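Local atomic coordinates of succinate-semialdehyde dehydrogenase (NAD(P)(+)) (Marinobacter aquaeolei, PDB entry 3RH9), a protein that probably oxidises succinate semialdehyde to succinate with NAD(P)+ as the electron acceptor, as a member of the aldehyde dehydrogenase family. Residues A[293-298]-A[383-388]; A[351-356]-A[376-381]. One frame throughout, in Å; residues are numbered along the deposited sequence.

Contact 1 (A[293-298]-A[383-388]); sequences ANRIFV and CCYQEE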
loop_
_atom_site.group_PDB
_atom_site.type_symbol
_atom_site.label_atom_id
_atom_site.label_comp_id
_atom_site.label_asym_id
_atom_site.label_seq_id
_atom_site.Cartn_x
_atom_site.Cartn_y
_atom_site.Cartn_z
ATOM N N ALA A 293 -8.629 3.630 -24.525
ATOM C CA ALA A 293 -9.688 4.609 -24.336
ATOM C C ALA A 293 -10.987 3.818 -24.245
ATOM O O ALA A 293 -11.180 2.858 -24.990
ATOM C CB ALA A 293 -9.726 5.586 -25.492
ATOM N N ASN A 294 -11.853 4.187 -23.310
ATOM C CA ASN A 294 -13.140 3.524 -23.202
ATOM C C ASN A 294 -14.271 4.509 -23.470
ATOM O O ASN A 294 -15.299 4.153 -24.048
ATOM C CB ASN A 294 -13.303 2.846 -21.840
ATOM C CG ASN A 294 -14.507 1.938 -21.788
ATOM O OD1 ASN A 294 -15.464 2.194 -21.064
ATOM N ND2 ASN A 294 -14.480 0.891 -22.570
ATOM N N ARG A 295 -14.064 5.752 -23.052
ATOM C CA ARG A 295 -15.003 6.836 -23.312
ATOM C C ARG A 295 -14.275 7.941 -24.066
ATOM O O ARG A 295 -13.290 8.489 -23.574
ATOM C CB ARG A 295 -15.575 7.357 -21.997
ATOM C CG ARG A 295 -16.577 6.423 -21.374
ATOM C CD ARG A 295 -16.907 6.826 -19.978
ATOM N NE ARG A 295 -15.701 6.890 -19.161
ATOM C CZ ARG A 295 -15.576 7.668 -18.092
ATOM N NH1 ARG A 295 -16.590 8.437 -17.735
ATOM N NH2 ARG A 295 -14.443 7.691 -17.392
ATOM N N ILE A 296 -14.725 8.250 -25.277
ATOM C CA ILE A 296 -14.097 9.320 -26.050
ATOM C C ILE A 296 -14.954 10.567 -25.966
ATOM O O ILE A 296 -16.026 10.637 -26.551
ATOM C CB ILE A 296 -13.860 8.937 -27.530
ATOM C CG1 ILE A 296 -12.787 7.854 -27.669
ATOM C CG2 ILE A 296 -13.418 10.143 -28.313
ATOM C CD1 ILE A 296 -13.233 6.502 -27.257
ATOM N N PHE A 297 -14.492 11.545 -25.203
ATOM C CA PHE A 297 -15.214 12.795 -25.074
ATOM C C PHE A 297 -14.733 13.776 -26.135
ATOM O O PHE A 297 -13.553 14.111 -26.191
ATOM C CB PHE A 297 -15.020 13.389 -23.681
ATOM C CG PHE A 297 -15.729 12.634 -22.594
ATOM C CD1 PHE A 297 -15.077 11.632 -21.891
ATOM C CD2 PHE A 297 -17.041 12.934 -22.264
ATOM C CE1 PHE A 297 -15.720 10.941 -20.880
ATOM C CE2 PHE A 297 -17.689 12.249 -21.260
ATOM C CZ PHE A 297 -17.025 11.246 -20.564
ATOM N N VAL A 298 -15.649 14.228 -26.985
ATOM C CA VAL A 298 -15.301 15.194 -28.011
ATOM C C VAL A 298 -16.141 16.470 -27.931
ATOM O O VAL A 298 -17.359 16.433 -27.724
ATOM C CB VAL A 298 -15.391 14.587 -29.405
ATOM C CG1 VAL A 298 -15.005 15.625 -30.441
ATOM C CG2 VAL A 298 -14.475 13.389 -29.493
ATOM N N CYS A 383 -24.345 1.363 -21.379
ATOM C CA CYS A 383 -23.473 0.360 -20.792
ATOM C C CYS A 383 -22.001 0.606 -21.033
ATOM O O CYS A 383 -21.188 0.502 -20.107
ATOM C CB CYS A 383 -23.826 -1.004 -21.351
ATOM S SG CYS A 383 -25.403 -1.494 -20.788
ATOM N N CYS A 384 -21.657 0.896 -22.284
ATOM C CA CYS A 384 -20.264 1.017 -22.672
ATOM C C CYS A 384 -19.654 2.232 -21.992
ATOM O O CYS A 384 -18.439 2.366 -21.914
ATOM C CB CYS A 384 -20.130 1.096 -24.195
ATOM S SG CYS A 384 -20.844 2.582 -24.957
ATOM N N TYR A 385 -20.514 3.109 -21.488
ATOM C CA TYR A 385 -20.078 4.286 -20.761
ATOM C C TYR A 385 -19.903 3.915 -19.304
ATOM O O TYR A 385 -19.050 4.455 -18.623
ATOM C CB TYR A 385 -21.128 5.381 -20.882
ATOM C CG TYR A 385 -20.757 6.712 -20.261
ATOM C CD1 TYR A 385 -20.846 6.913 -18.889
ATOM C CD2 TYR A 385 -20.347 7.778 -21.055
ATOM C CE1 TYR A 385 -20.521 8.135 -18.324
ATOM C CE2 TYR A 385 -20.022 9.005 -20.505
ATOM C CZ TYR A 385 -20.112 9.188 -19.135
ATOM O OH TYR A 385 -19.786 10.422 -18.579
ATOM N N GLN A 386 -20.727 2.997 -18.825
ATOM C CA GLN A 386 -20.699 2.618 -17.428
ATOM C C GLN A 386 -19.676 1.504 -17.154
ATOM O O GLN A 386 -19.093 1.426 -16.072
ATOM C CB GLN A 386 -22.087 2.177 -16.989
ATOM C CG GLN A 386 -23.110 3.272 -17.012
ATOM C CD GLN A 386 -24.526 2.732 -17.133
ATOM O OE1 GLN A 386 -25.500 3.491 -17.101
ATOM N NE2 GLN A 386 -24.647 1.411 -17.288
ATOM N N GLU A 387 -19.460 0.652 -18.150
ATOM C CA GLU A 387 -18.591 -0.502 -18.012
ATOM C C GLU A 387 -17.399 -0.339 -18.934
ATOM O O GLU A 387 -17.460 0.397 -19.902
ATOM C CB GLU A 387 -19.337 -1.769 -18.420
ATOM C CG GLU A 387 -20.780 -1.830 -17.962
ATOM C CD GLU A 387 -21.487 -3.104 -18.420
ATOM O OE1 GLU A 387 -20.795 -4.075 -18.791
ATOM O OE2 GLU A 387 -22.737 -3.134 -18.410
ATOM N N GLU A 388 -16.311 -1.041 -18.651
ATOM C CA GLU A 388 -15.227 -1.067 -19.616
ATOM C C GLU A 388 -15.492 -2.169 -20.629
ATOM O O GLU A 388 -15.919 -3.271 -20.280
ATOM C CB GLU A 388 -13.840 -1.126 -18.954
ATOM C CG GLU A 388 -13.323 -2.467 -18.552
ATOM C CD GLU A 388 -11.874 -2.376 -18.041
ATOM O OE1 GLU A 388 -11.085 -1.547 -18.566
ATOM O OE2 GLU A 388 -11.527 -3.136 -17.110
#
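Arg295 NH2 gives hydrogen bonds to two backbone carbonyls, Asn260 O and Gly409 O, and this double hold fixes the far end of a side chain whose middle lies over the ring of Tyr385. The methylene CD of Arg295 stands 3.7 Å from the ring centroid of Tyr385 and 10° off its normal, a CH-pi contact over the face. The chain then bends at chi3, and the guanidinium stays above the same face, edge-on and nearly perpendicular to the ring, with Arg295 NH1 toward the hydroxyl end, 3.9 Å from Tyr385 OH. CZ of Arg295 is 5.1 Å from the ring centroid, so any cation-pi attraction is weak. Arginine suits this place because its aliphatic part covers an aromatic face while its N-H groups bond to the backbone carbonyls of Asn260 and Gly409.

Phe297 meets the same tyrosine rim to rim: its CZ lies 3.7 Å from Tyr385 CE2, and the rings are turned 80° against each other. Tyr385 reaches both partners because CG is anti to its backbone N (chi1 -175°). With an alanine here, Arg295 CD and the rim of Phe297 would probably be left without their shared aromatic partner and a gap would open between strand and helix, though the carbonyls would still hold NH2.

The amide of Asn294 packs where the helix ends, its CG 3.8 Å from Glu388 CA and near the carbonyls of Cys384 and Glu387. Glu387 turns away to a salt bridge with Arg343 and a hydrogen bond with His344.

This buried contact belongs to the catalytic domain of the aldehyde dehydrogenase fold: strand 295-299, flanked in the sheet by strands 262-265 and 393-399, meets the short helix 383-386, which packs through Cys384 against Pro395 on strand 393-399 and His344 on helix 335-350.

Contact 2 (A[351-356]-A[376-381]); sequences KGASLV and QGVDRE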
loop_
_atom_site.group_PDB
_atom_site.type_symbol
_atom_site.label_atom_id
_atom_site.label_comp_id
_atom_site.label_asym_id
_atom_site.label_seq_id
_atom_site.Cartn_x
_atom_site.Cartn_y
_atom_site.Cartn_z
ATOM N N LYS A 351 -30.267 2.688 -27.730
ATOM C CA LYS A 351 -30.558 3.924 -27.026
ATOM C C LYS A 351 -30.281 5.190 -27.841
ATOM O O LYS A 351 -30.320 6.301 -27.307
ATOM C CB LYS A 351 -29.778 3.985 -25.724
ATOM C CG LYS A 351 -30.131 2.939 -24.694
ATOM C CD LYS A 351 -29.135 3.053 -23.565
ATOM C CE LYS A 351 -29.062 1.805 -22.697
ATOM N NZ LYS A 351 -29.925 1.873 -21.498
ATOM N N GLY A 352 -29.989 5.034 -29.127
ATOM C CA GLY A 352 -29.876 6.188 -30.002
ATOM C C GLY A 352 -28.541 6.454 -30.668
ATOM O O GLY A 352 -28.454 7.256 -31.582
ATOM N N ALA A 353 -27.489 5.787 -30.216
ATOM C CA ALA A 353 -26.160 6.064 -30.740
ATOM C C ALA A 353 -26.132 5.788 -32.239
ATOM O O ALA A 353 -26.827 4.902 -32.720
ATOM C CB ALA A 353 -25.113 5.220 -30.012
ATOM N N SER A 354 -25.335 6.551 -32.972
ATOM C CA SER A 354 -25.230 6.364 -34.414
ATOM C C SER A 354 -24.025 5.521 -34.798
ATOM O O SER A 354 -22.954 5.631 -34.210
ATOM C CB SER A 354 -25.152 7.710 -35.130
ATOM O OG SER A 354 -26.437 8.284 -35.225
ATOM N N LEU A 355 -24.209 4.695 -35.810
ATOM C CA LEU A 355 -23.165 3.814 -36.265
ATOM C C LEU A 355 -22.332 4.500 -37.338
ATOM O O LEU A 355 -22.634 4.404 -38.520
ATOM C CB LEU A 355 -23.795 2.556 -36.833
ATOM C CG LEU A 355 -22.946 1.314 -36.627
ATOM C CD1 LEU A 355 -23.261 0.274 -37.698
ATOM C CD2 LEU A 355 -21.489 1.710 -36.658
ATOM N N VAL A 356 -21.270 5.181 -36.920
ATOM C CA VAL A 356 -20.375 5.877 -37.842
ATOM C C VAL A 356 -19.512 4.904 -38.657
ATOM O O VAL A 356 -19.252 5.127 -39.833
ATOM C CB VAL A 356 -19.479 6.890 -37.077
ATOM C CG1 VAL A 356 -18.496 7.583 -38.014
ATOM C CG2 VAL A 356 -20.347 7.924 -36.374
ATOM N N GLN A 376 -21.500 7.188 -32.433
ATOM C CA GLN A 376 -21.629 8.547 -31.949
ATOM C C GLN A 376 -22.969 8.736 -31.246
ATOM O O GLN A 376 -23.931 8.027 -31.517
ATOM C CB GLN A 376 -21.464 9.541 -33.095
ATOM C CG GLN A 376 -21.032 10.910 -32.605
ATOM C CD GLN A 376 -20.440 11.796 -33.696
ATOM O OE1 GLN A 376 -20.216 11.359 -34.836
ATOM N NE2 GLN A 376 -20.177 13.057 -33.342
ATOM N N GLY A 377 -23.011 9.674 -30.317
ATOM C CA GLY A 377 -24.233 9.971 -29.595
ATOM C C GLY A 377 -24.367 9.239 -28.274
ATOM O O GLY A 377 -25.479 8.909 -27.854
ATOM N N VAL A 378 -23.242 8.985 -27.614
ATOM C CA VAL A 378 -23.238 8.169 -26.407
ATOM C C VAL A 378 -23.305 8.993 -25.127
ATOM O O VAL A 378 -22.577 9.975 -24.993
ATOM C CB VAL A 378 -21.969 7.325 -26.355
ATOM C CG1 VAL A 378 -21.732 6.812 -24.939
ATOM C CG2 VAL A 378 -22.071 6.193 -27.352
ATOM N N ASP A 379 -24.162 8.590 -24.184
ATOM C CA ASP A 379 -24.269 9.293 -22.899
ATOM C C ASP A 379 -24.126 8.366 -21.700
ATOM O O ASP A 379 -24.003 7.162 -21.861
ATOM C CB ASP A 379 -25.572 10.103 -22.800
ATOM C CG ASP A 379 -26.822 9.226 -22.786
ATOM O OD1 ASP A 379 -27.381 9.004 -21.692
ATOM O OD2 ASP A 379 -27.254 8.769 -23.868
ATOM N N ARG A 380 -24.155 8.930 -20.500
ATOM C CA ARG A 380 -23.929 8.156 -19.283
ATOM C C ARG A 380 -24.927 7.023 -19.064
ATOM O O ARG A 380 -24.711 6.175 -18.202
ATOM C CB ARG A 380 -23.889 9.066 -18.048
ATOM C CG ARG A 380 -25.190 9.841 -17.782
ATOM C CD ARG A 380 -25.170 10.492 -16.411
ATOM N NE ARG A 380 -25.031 9.474 -15.368
ATOM C CZ ARG A 380 -24.427 9.666 -14.194
ATOM N NH1 ARG A 380 -23.898 10.846 -13.902
ATOM N NH2 ARG A 380 -24.339 8.675 -13.311
ATOM N N GLU A 381 -26.003 6.998 -19.848
ATOM C CA GLU A 381 -27.056 5.980 -19.698
ATOM C C GLU A 381 -26.665 4.673 -20.360
ATOM O O GLU A 381 -27.369 3.670 -20.256
ATOM C CB GLU A 381 -28.391 6.436 -20.326
ATOM C CG GLU A 381 -28.999 7.747 -19.786
ATOM C CD GLU A 381 -29.011 7.850 -18.261
ATOM O OE1 GLU A 381 -29.169 6.801 -17.579
ATOM O OE2 GLU A 381 -28.862 8.988 -17.745
#
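An antiparallel beta pair at the edge of the seven-stranded sheet of the aldehyde dehydrogenase catalytic domain joins Ser354 to Gln376. Strand 354-357 is an outermost strand of the sheet within this chain, and its partner 373-376 passes the sheet on to strand 393-399. Ser354 and Gln376 form a hydrogen-bonded pair: Ser354 N donates to Gln376 O at 2.5 Å, and Gln376 N returns a bond to Ser354 O at 2.8 Å. These two reciprocal bonds tie the edge strand to its neighbour.

Two glycines allow the chain to enter and leave this pair. Gly352, with a phi of 118°, is the C-prime residue of a Schellman motif that ends helix 335-350, with Ala353 N bonded back to Ala348 O and Gly352 N to Leu349 O. Gly377 likewise takes a positive phi, 94°; a side chain there would press against the preceding carbonyl oxygen and point at Ala353. Across from Gly377, the small Ala353 meets Val378, CB to CG2 at 4.2 Å, and also touches Ala348 on the helix that has just ended, a place that suits a compact methyl. At the outer end Lys351 stretches over the loop, and its NZ makes a weak hydrogen bond to Glu381 O at 3.4 Å.

At the other end Ala303 and Ala311 of helix 303-316 touch Gln376 and Val356, respectively. In Gln376 a chi1 of -157° swings CG to the far side from the backbone N, and the extended chain carries its aliphatic part obliquely across the valine: Val356 CG2 rests 3.8 Å from Gln376 CB.

In the fold
Contacts 1 and 2 have centres 11 Å apart and reach the same mixed sheet. Along the chain the order is 293-298, 351-356, 376-381, 383-388, which puts both segments of contact 2 between those of contact 1. Contact 2 lies at the sheet's edge and partly exposed; contact 1 is buried deeper, and Glu388 lies about 10 Å, side chain to side chain, from Glu256, the predicted active-site residue. They touch directly where the loop 376-381 leads into helix 383-386: Tyr385 packs on Asp379 and Arg380. The sheet edge is thereby joined through one short loop and helix to the inner strand 295-299.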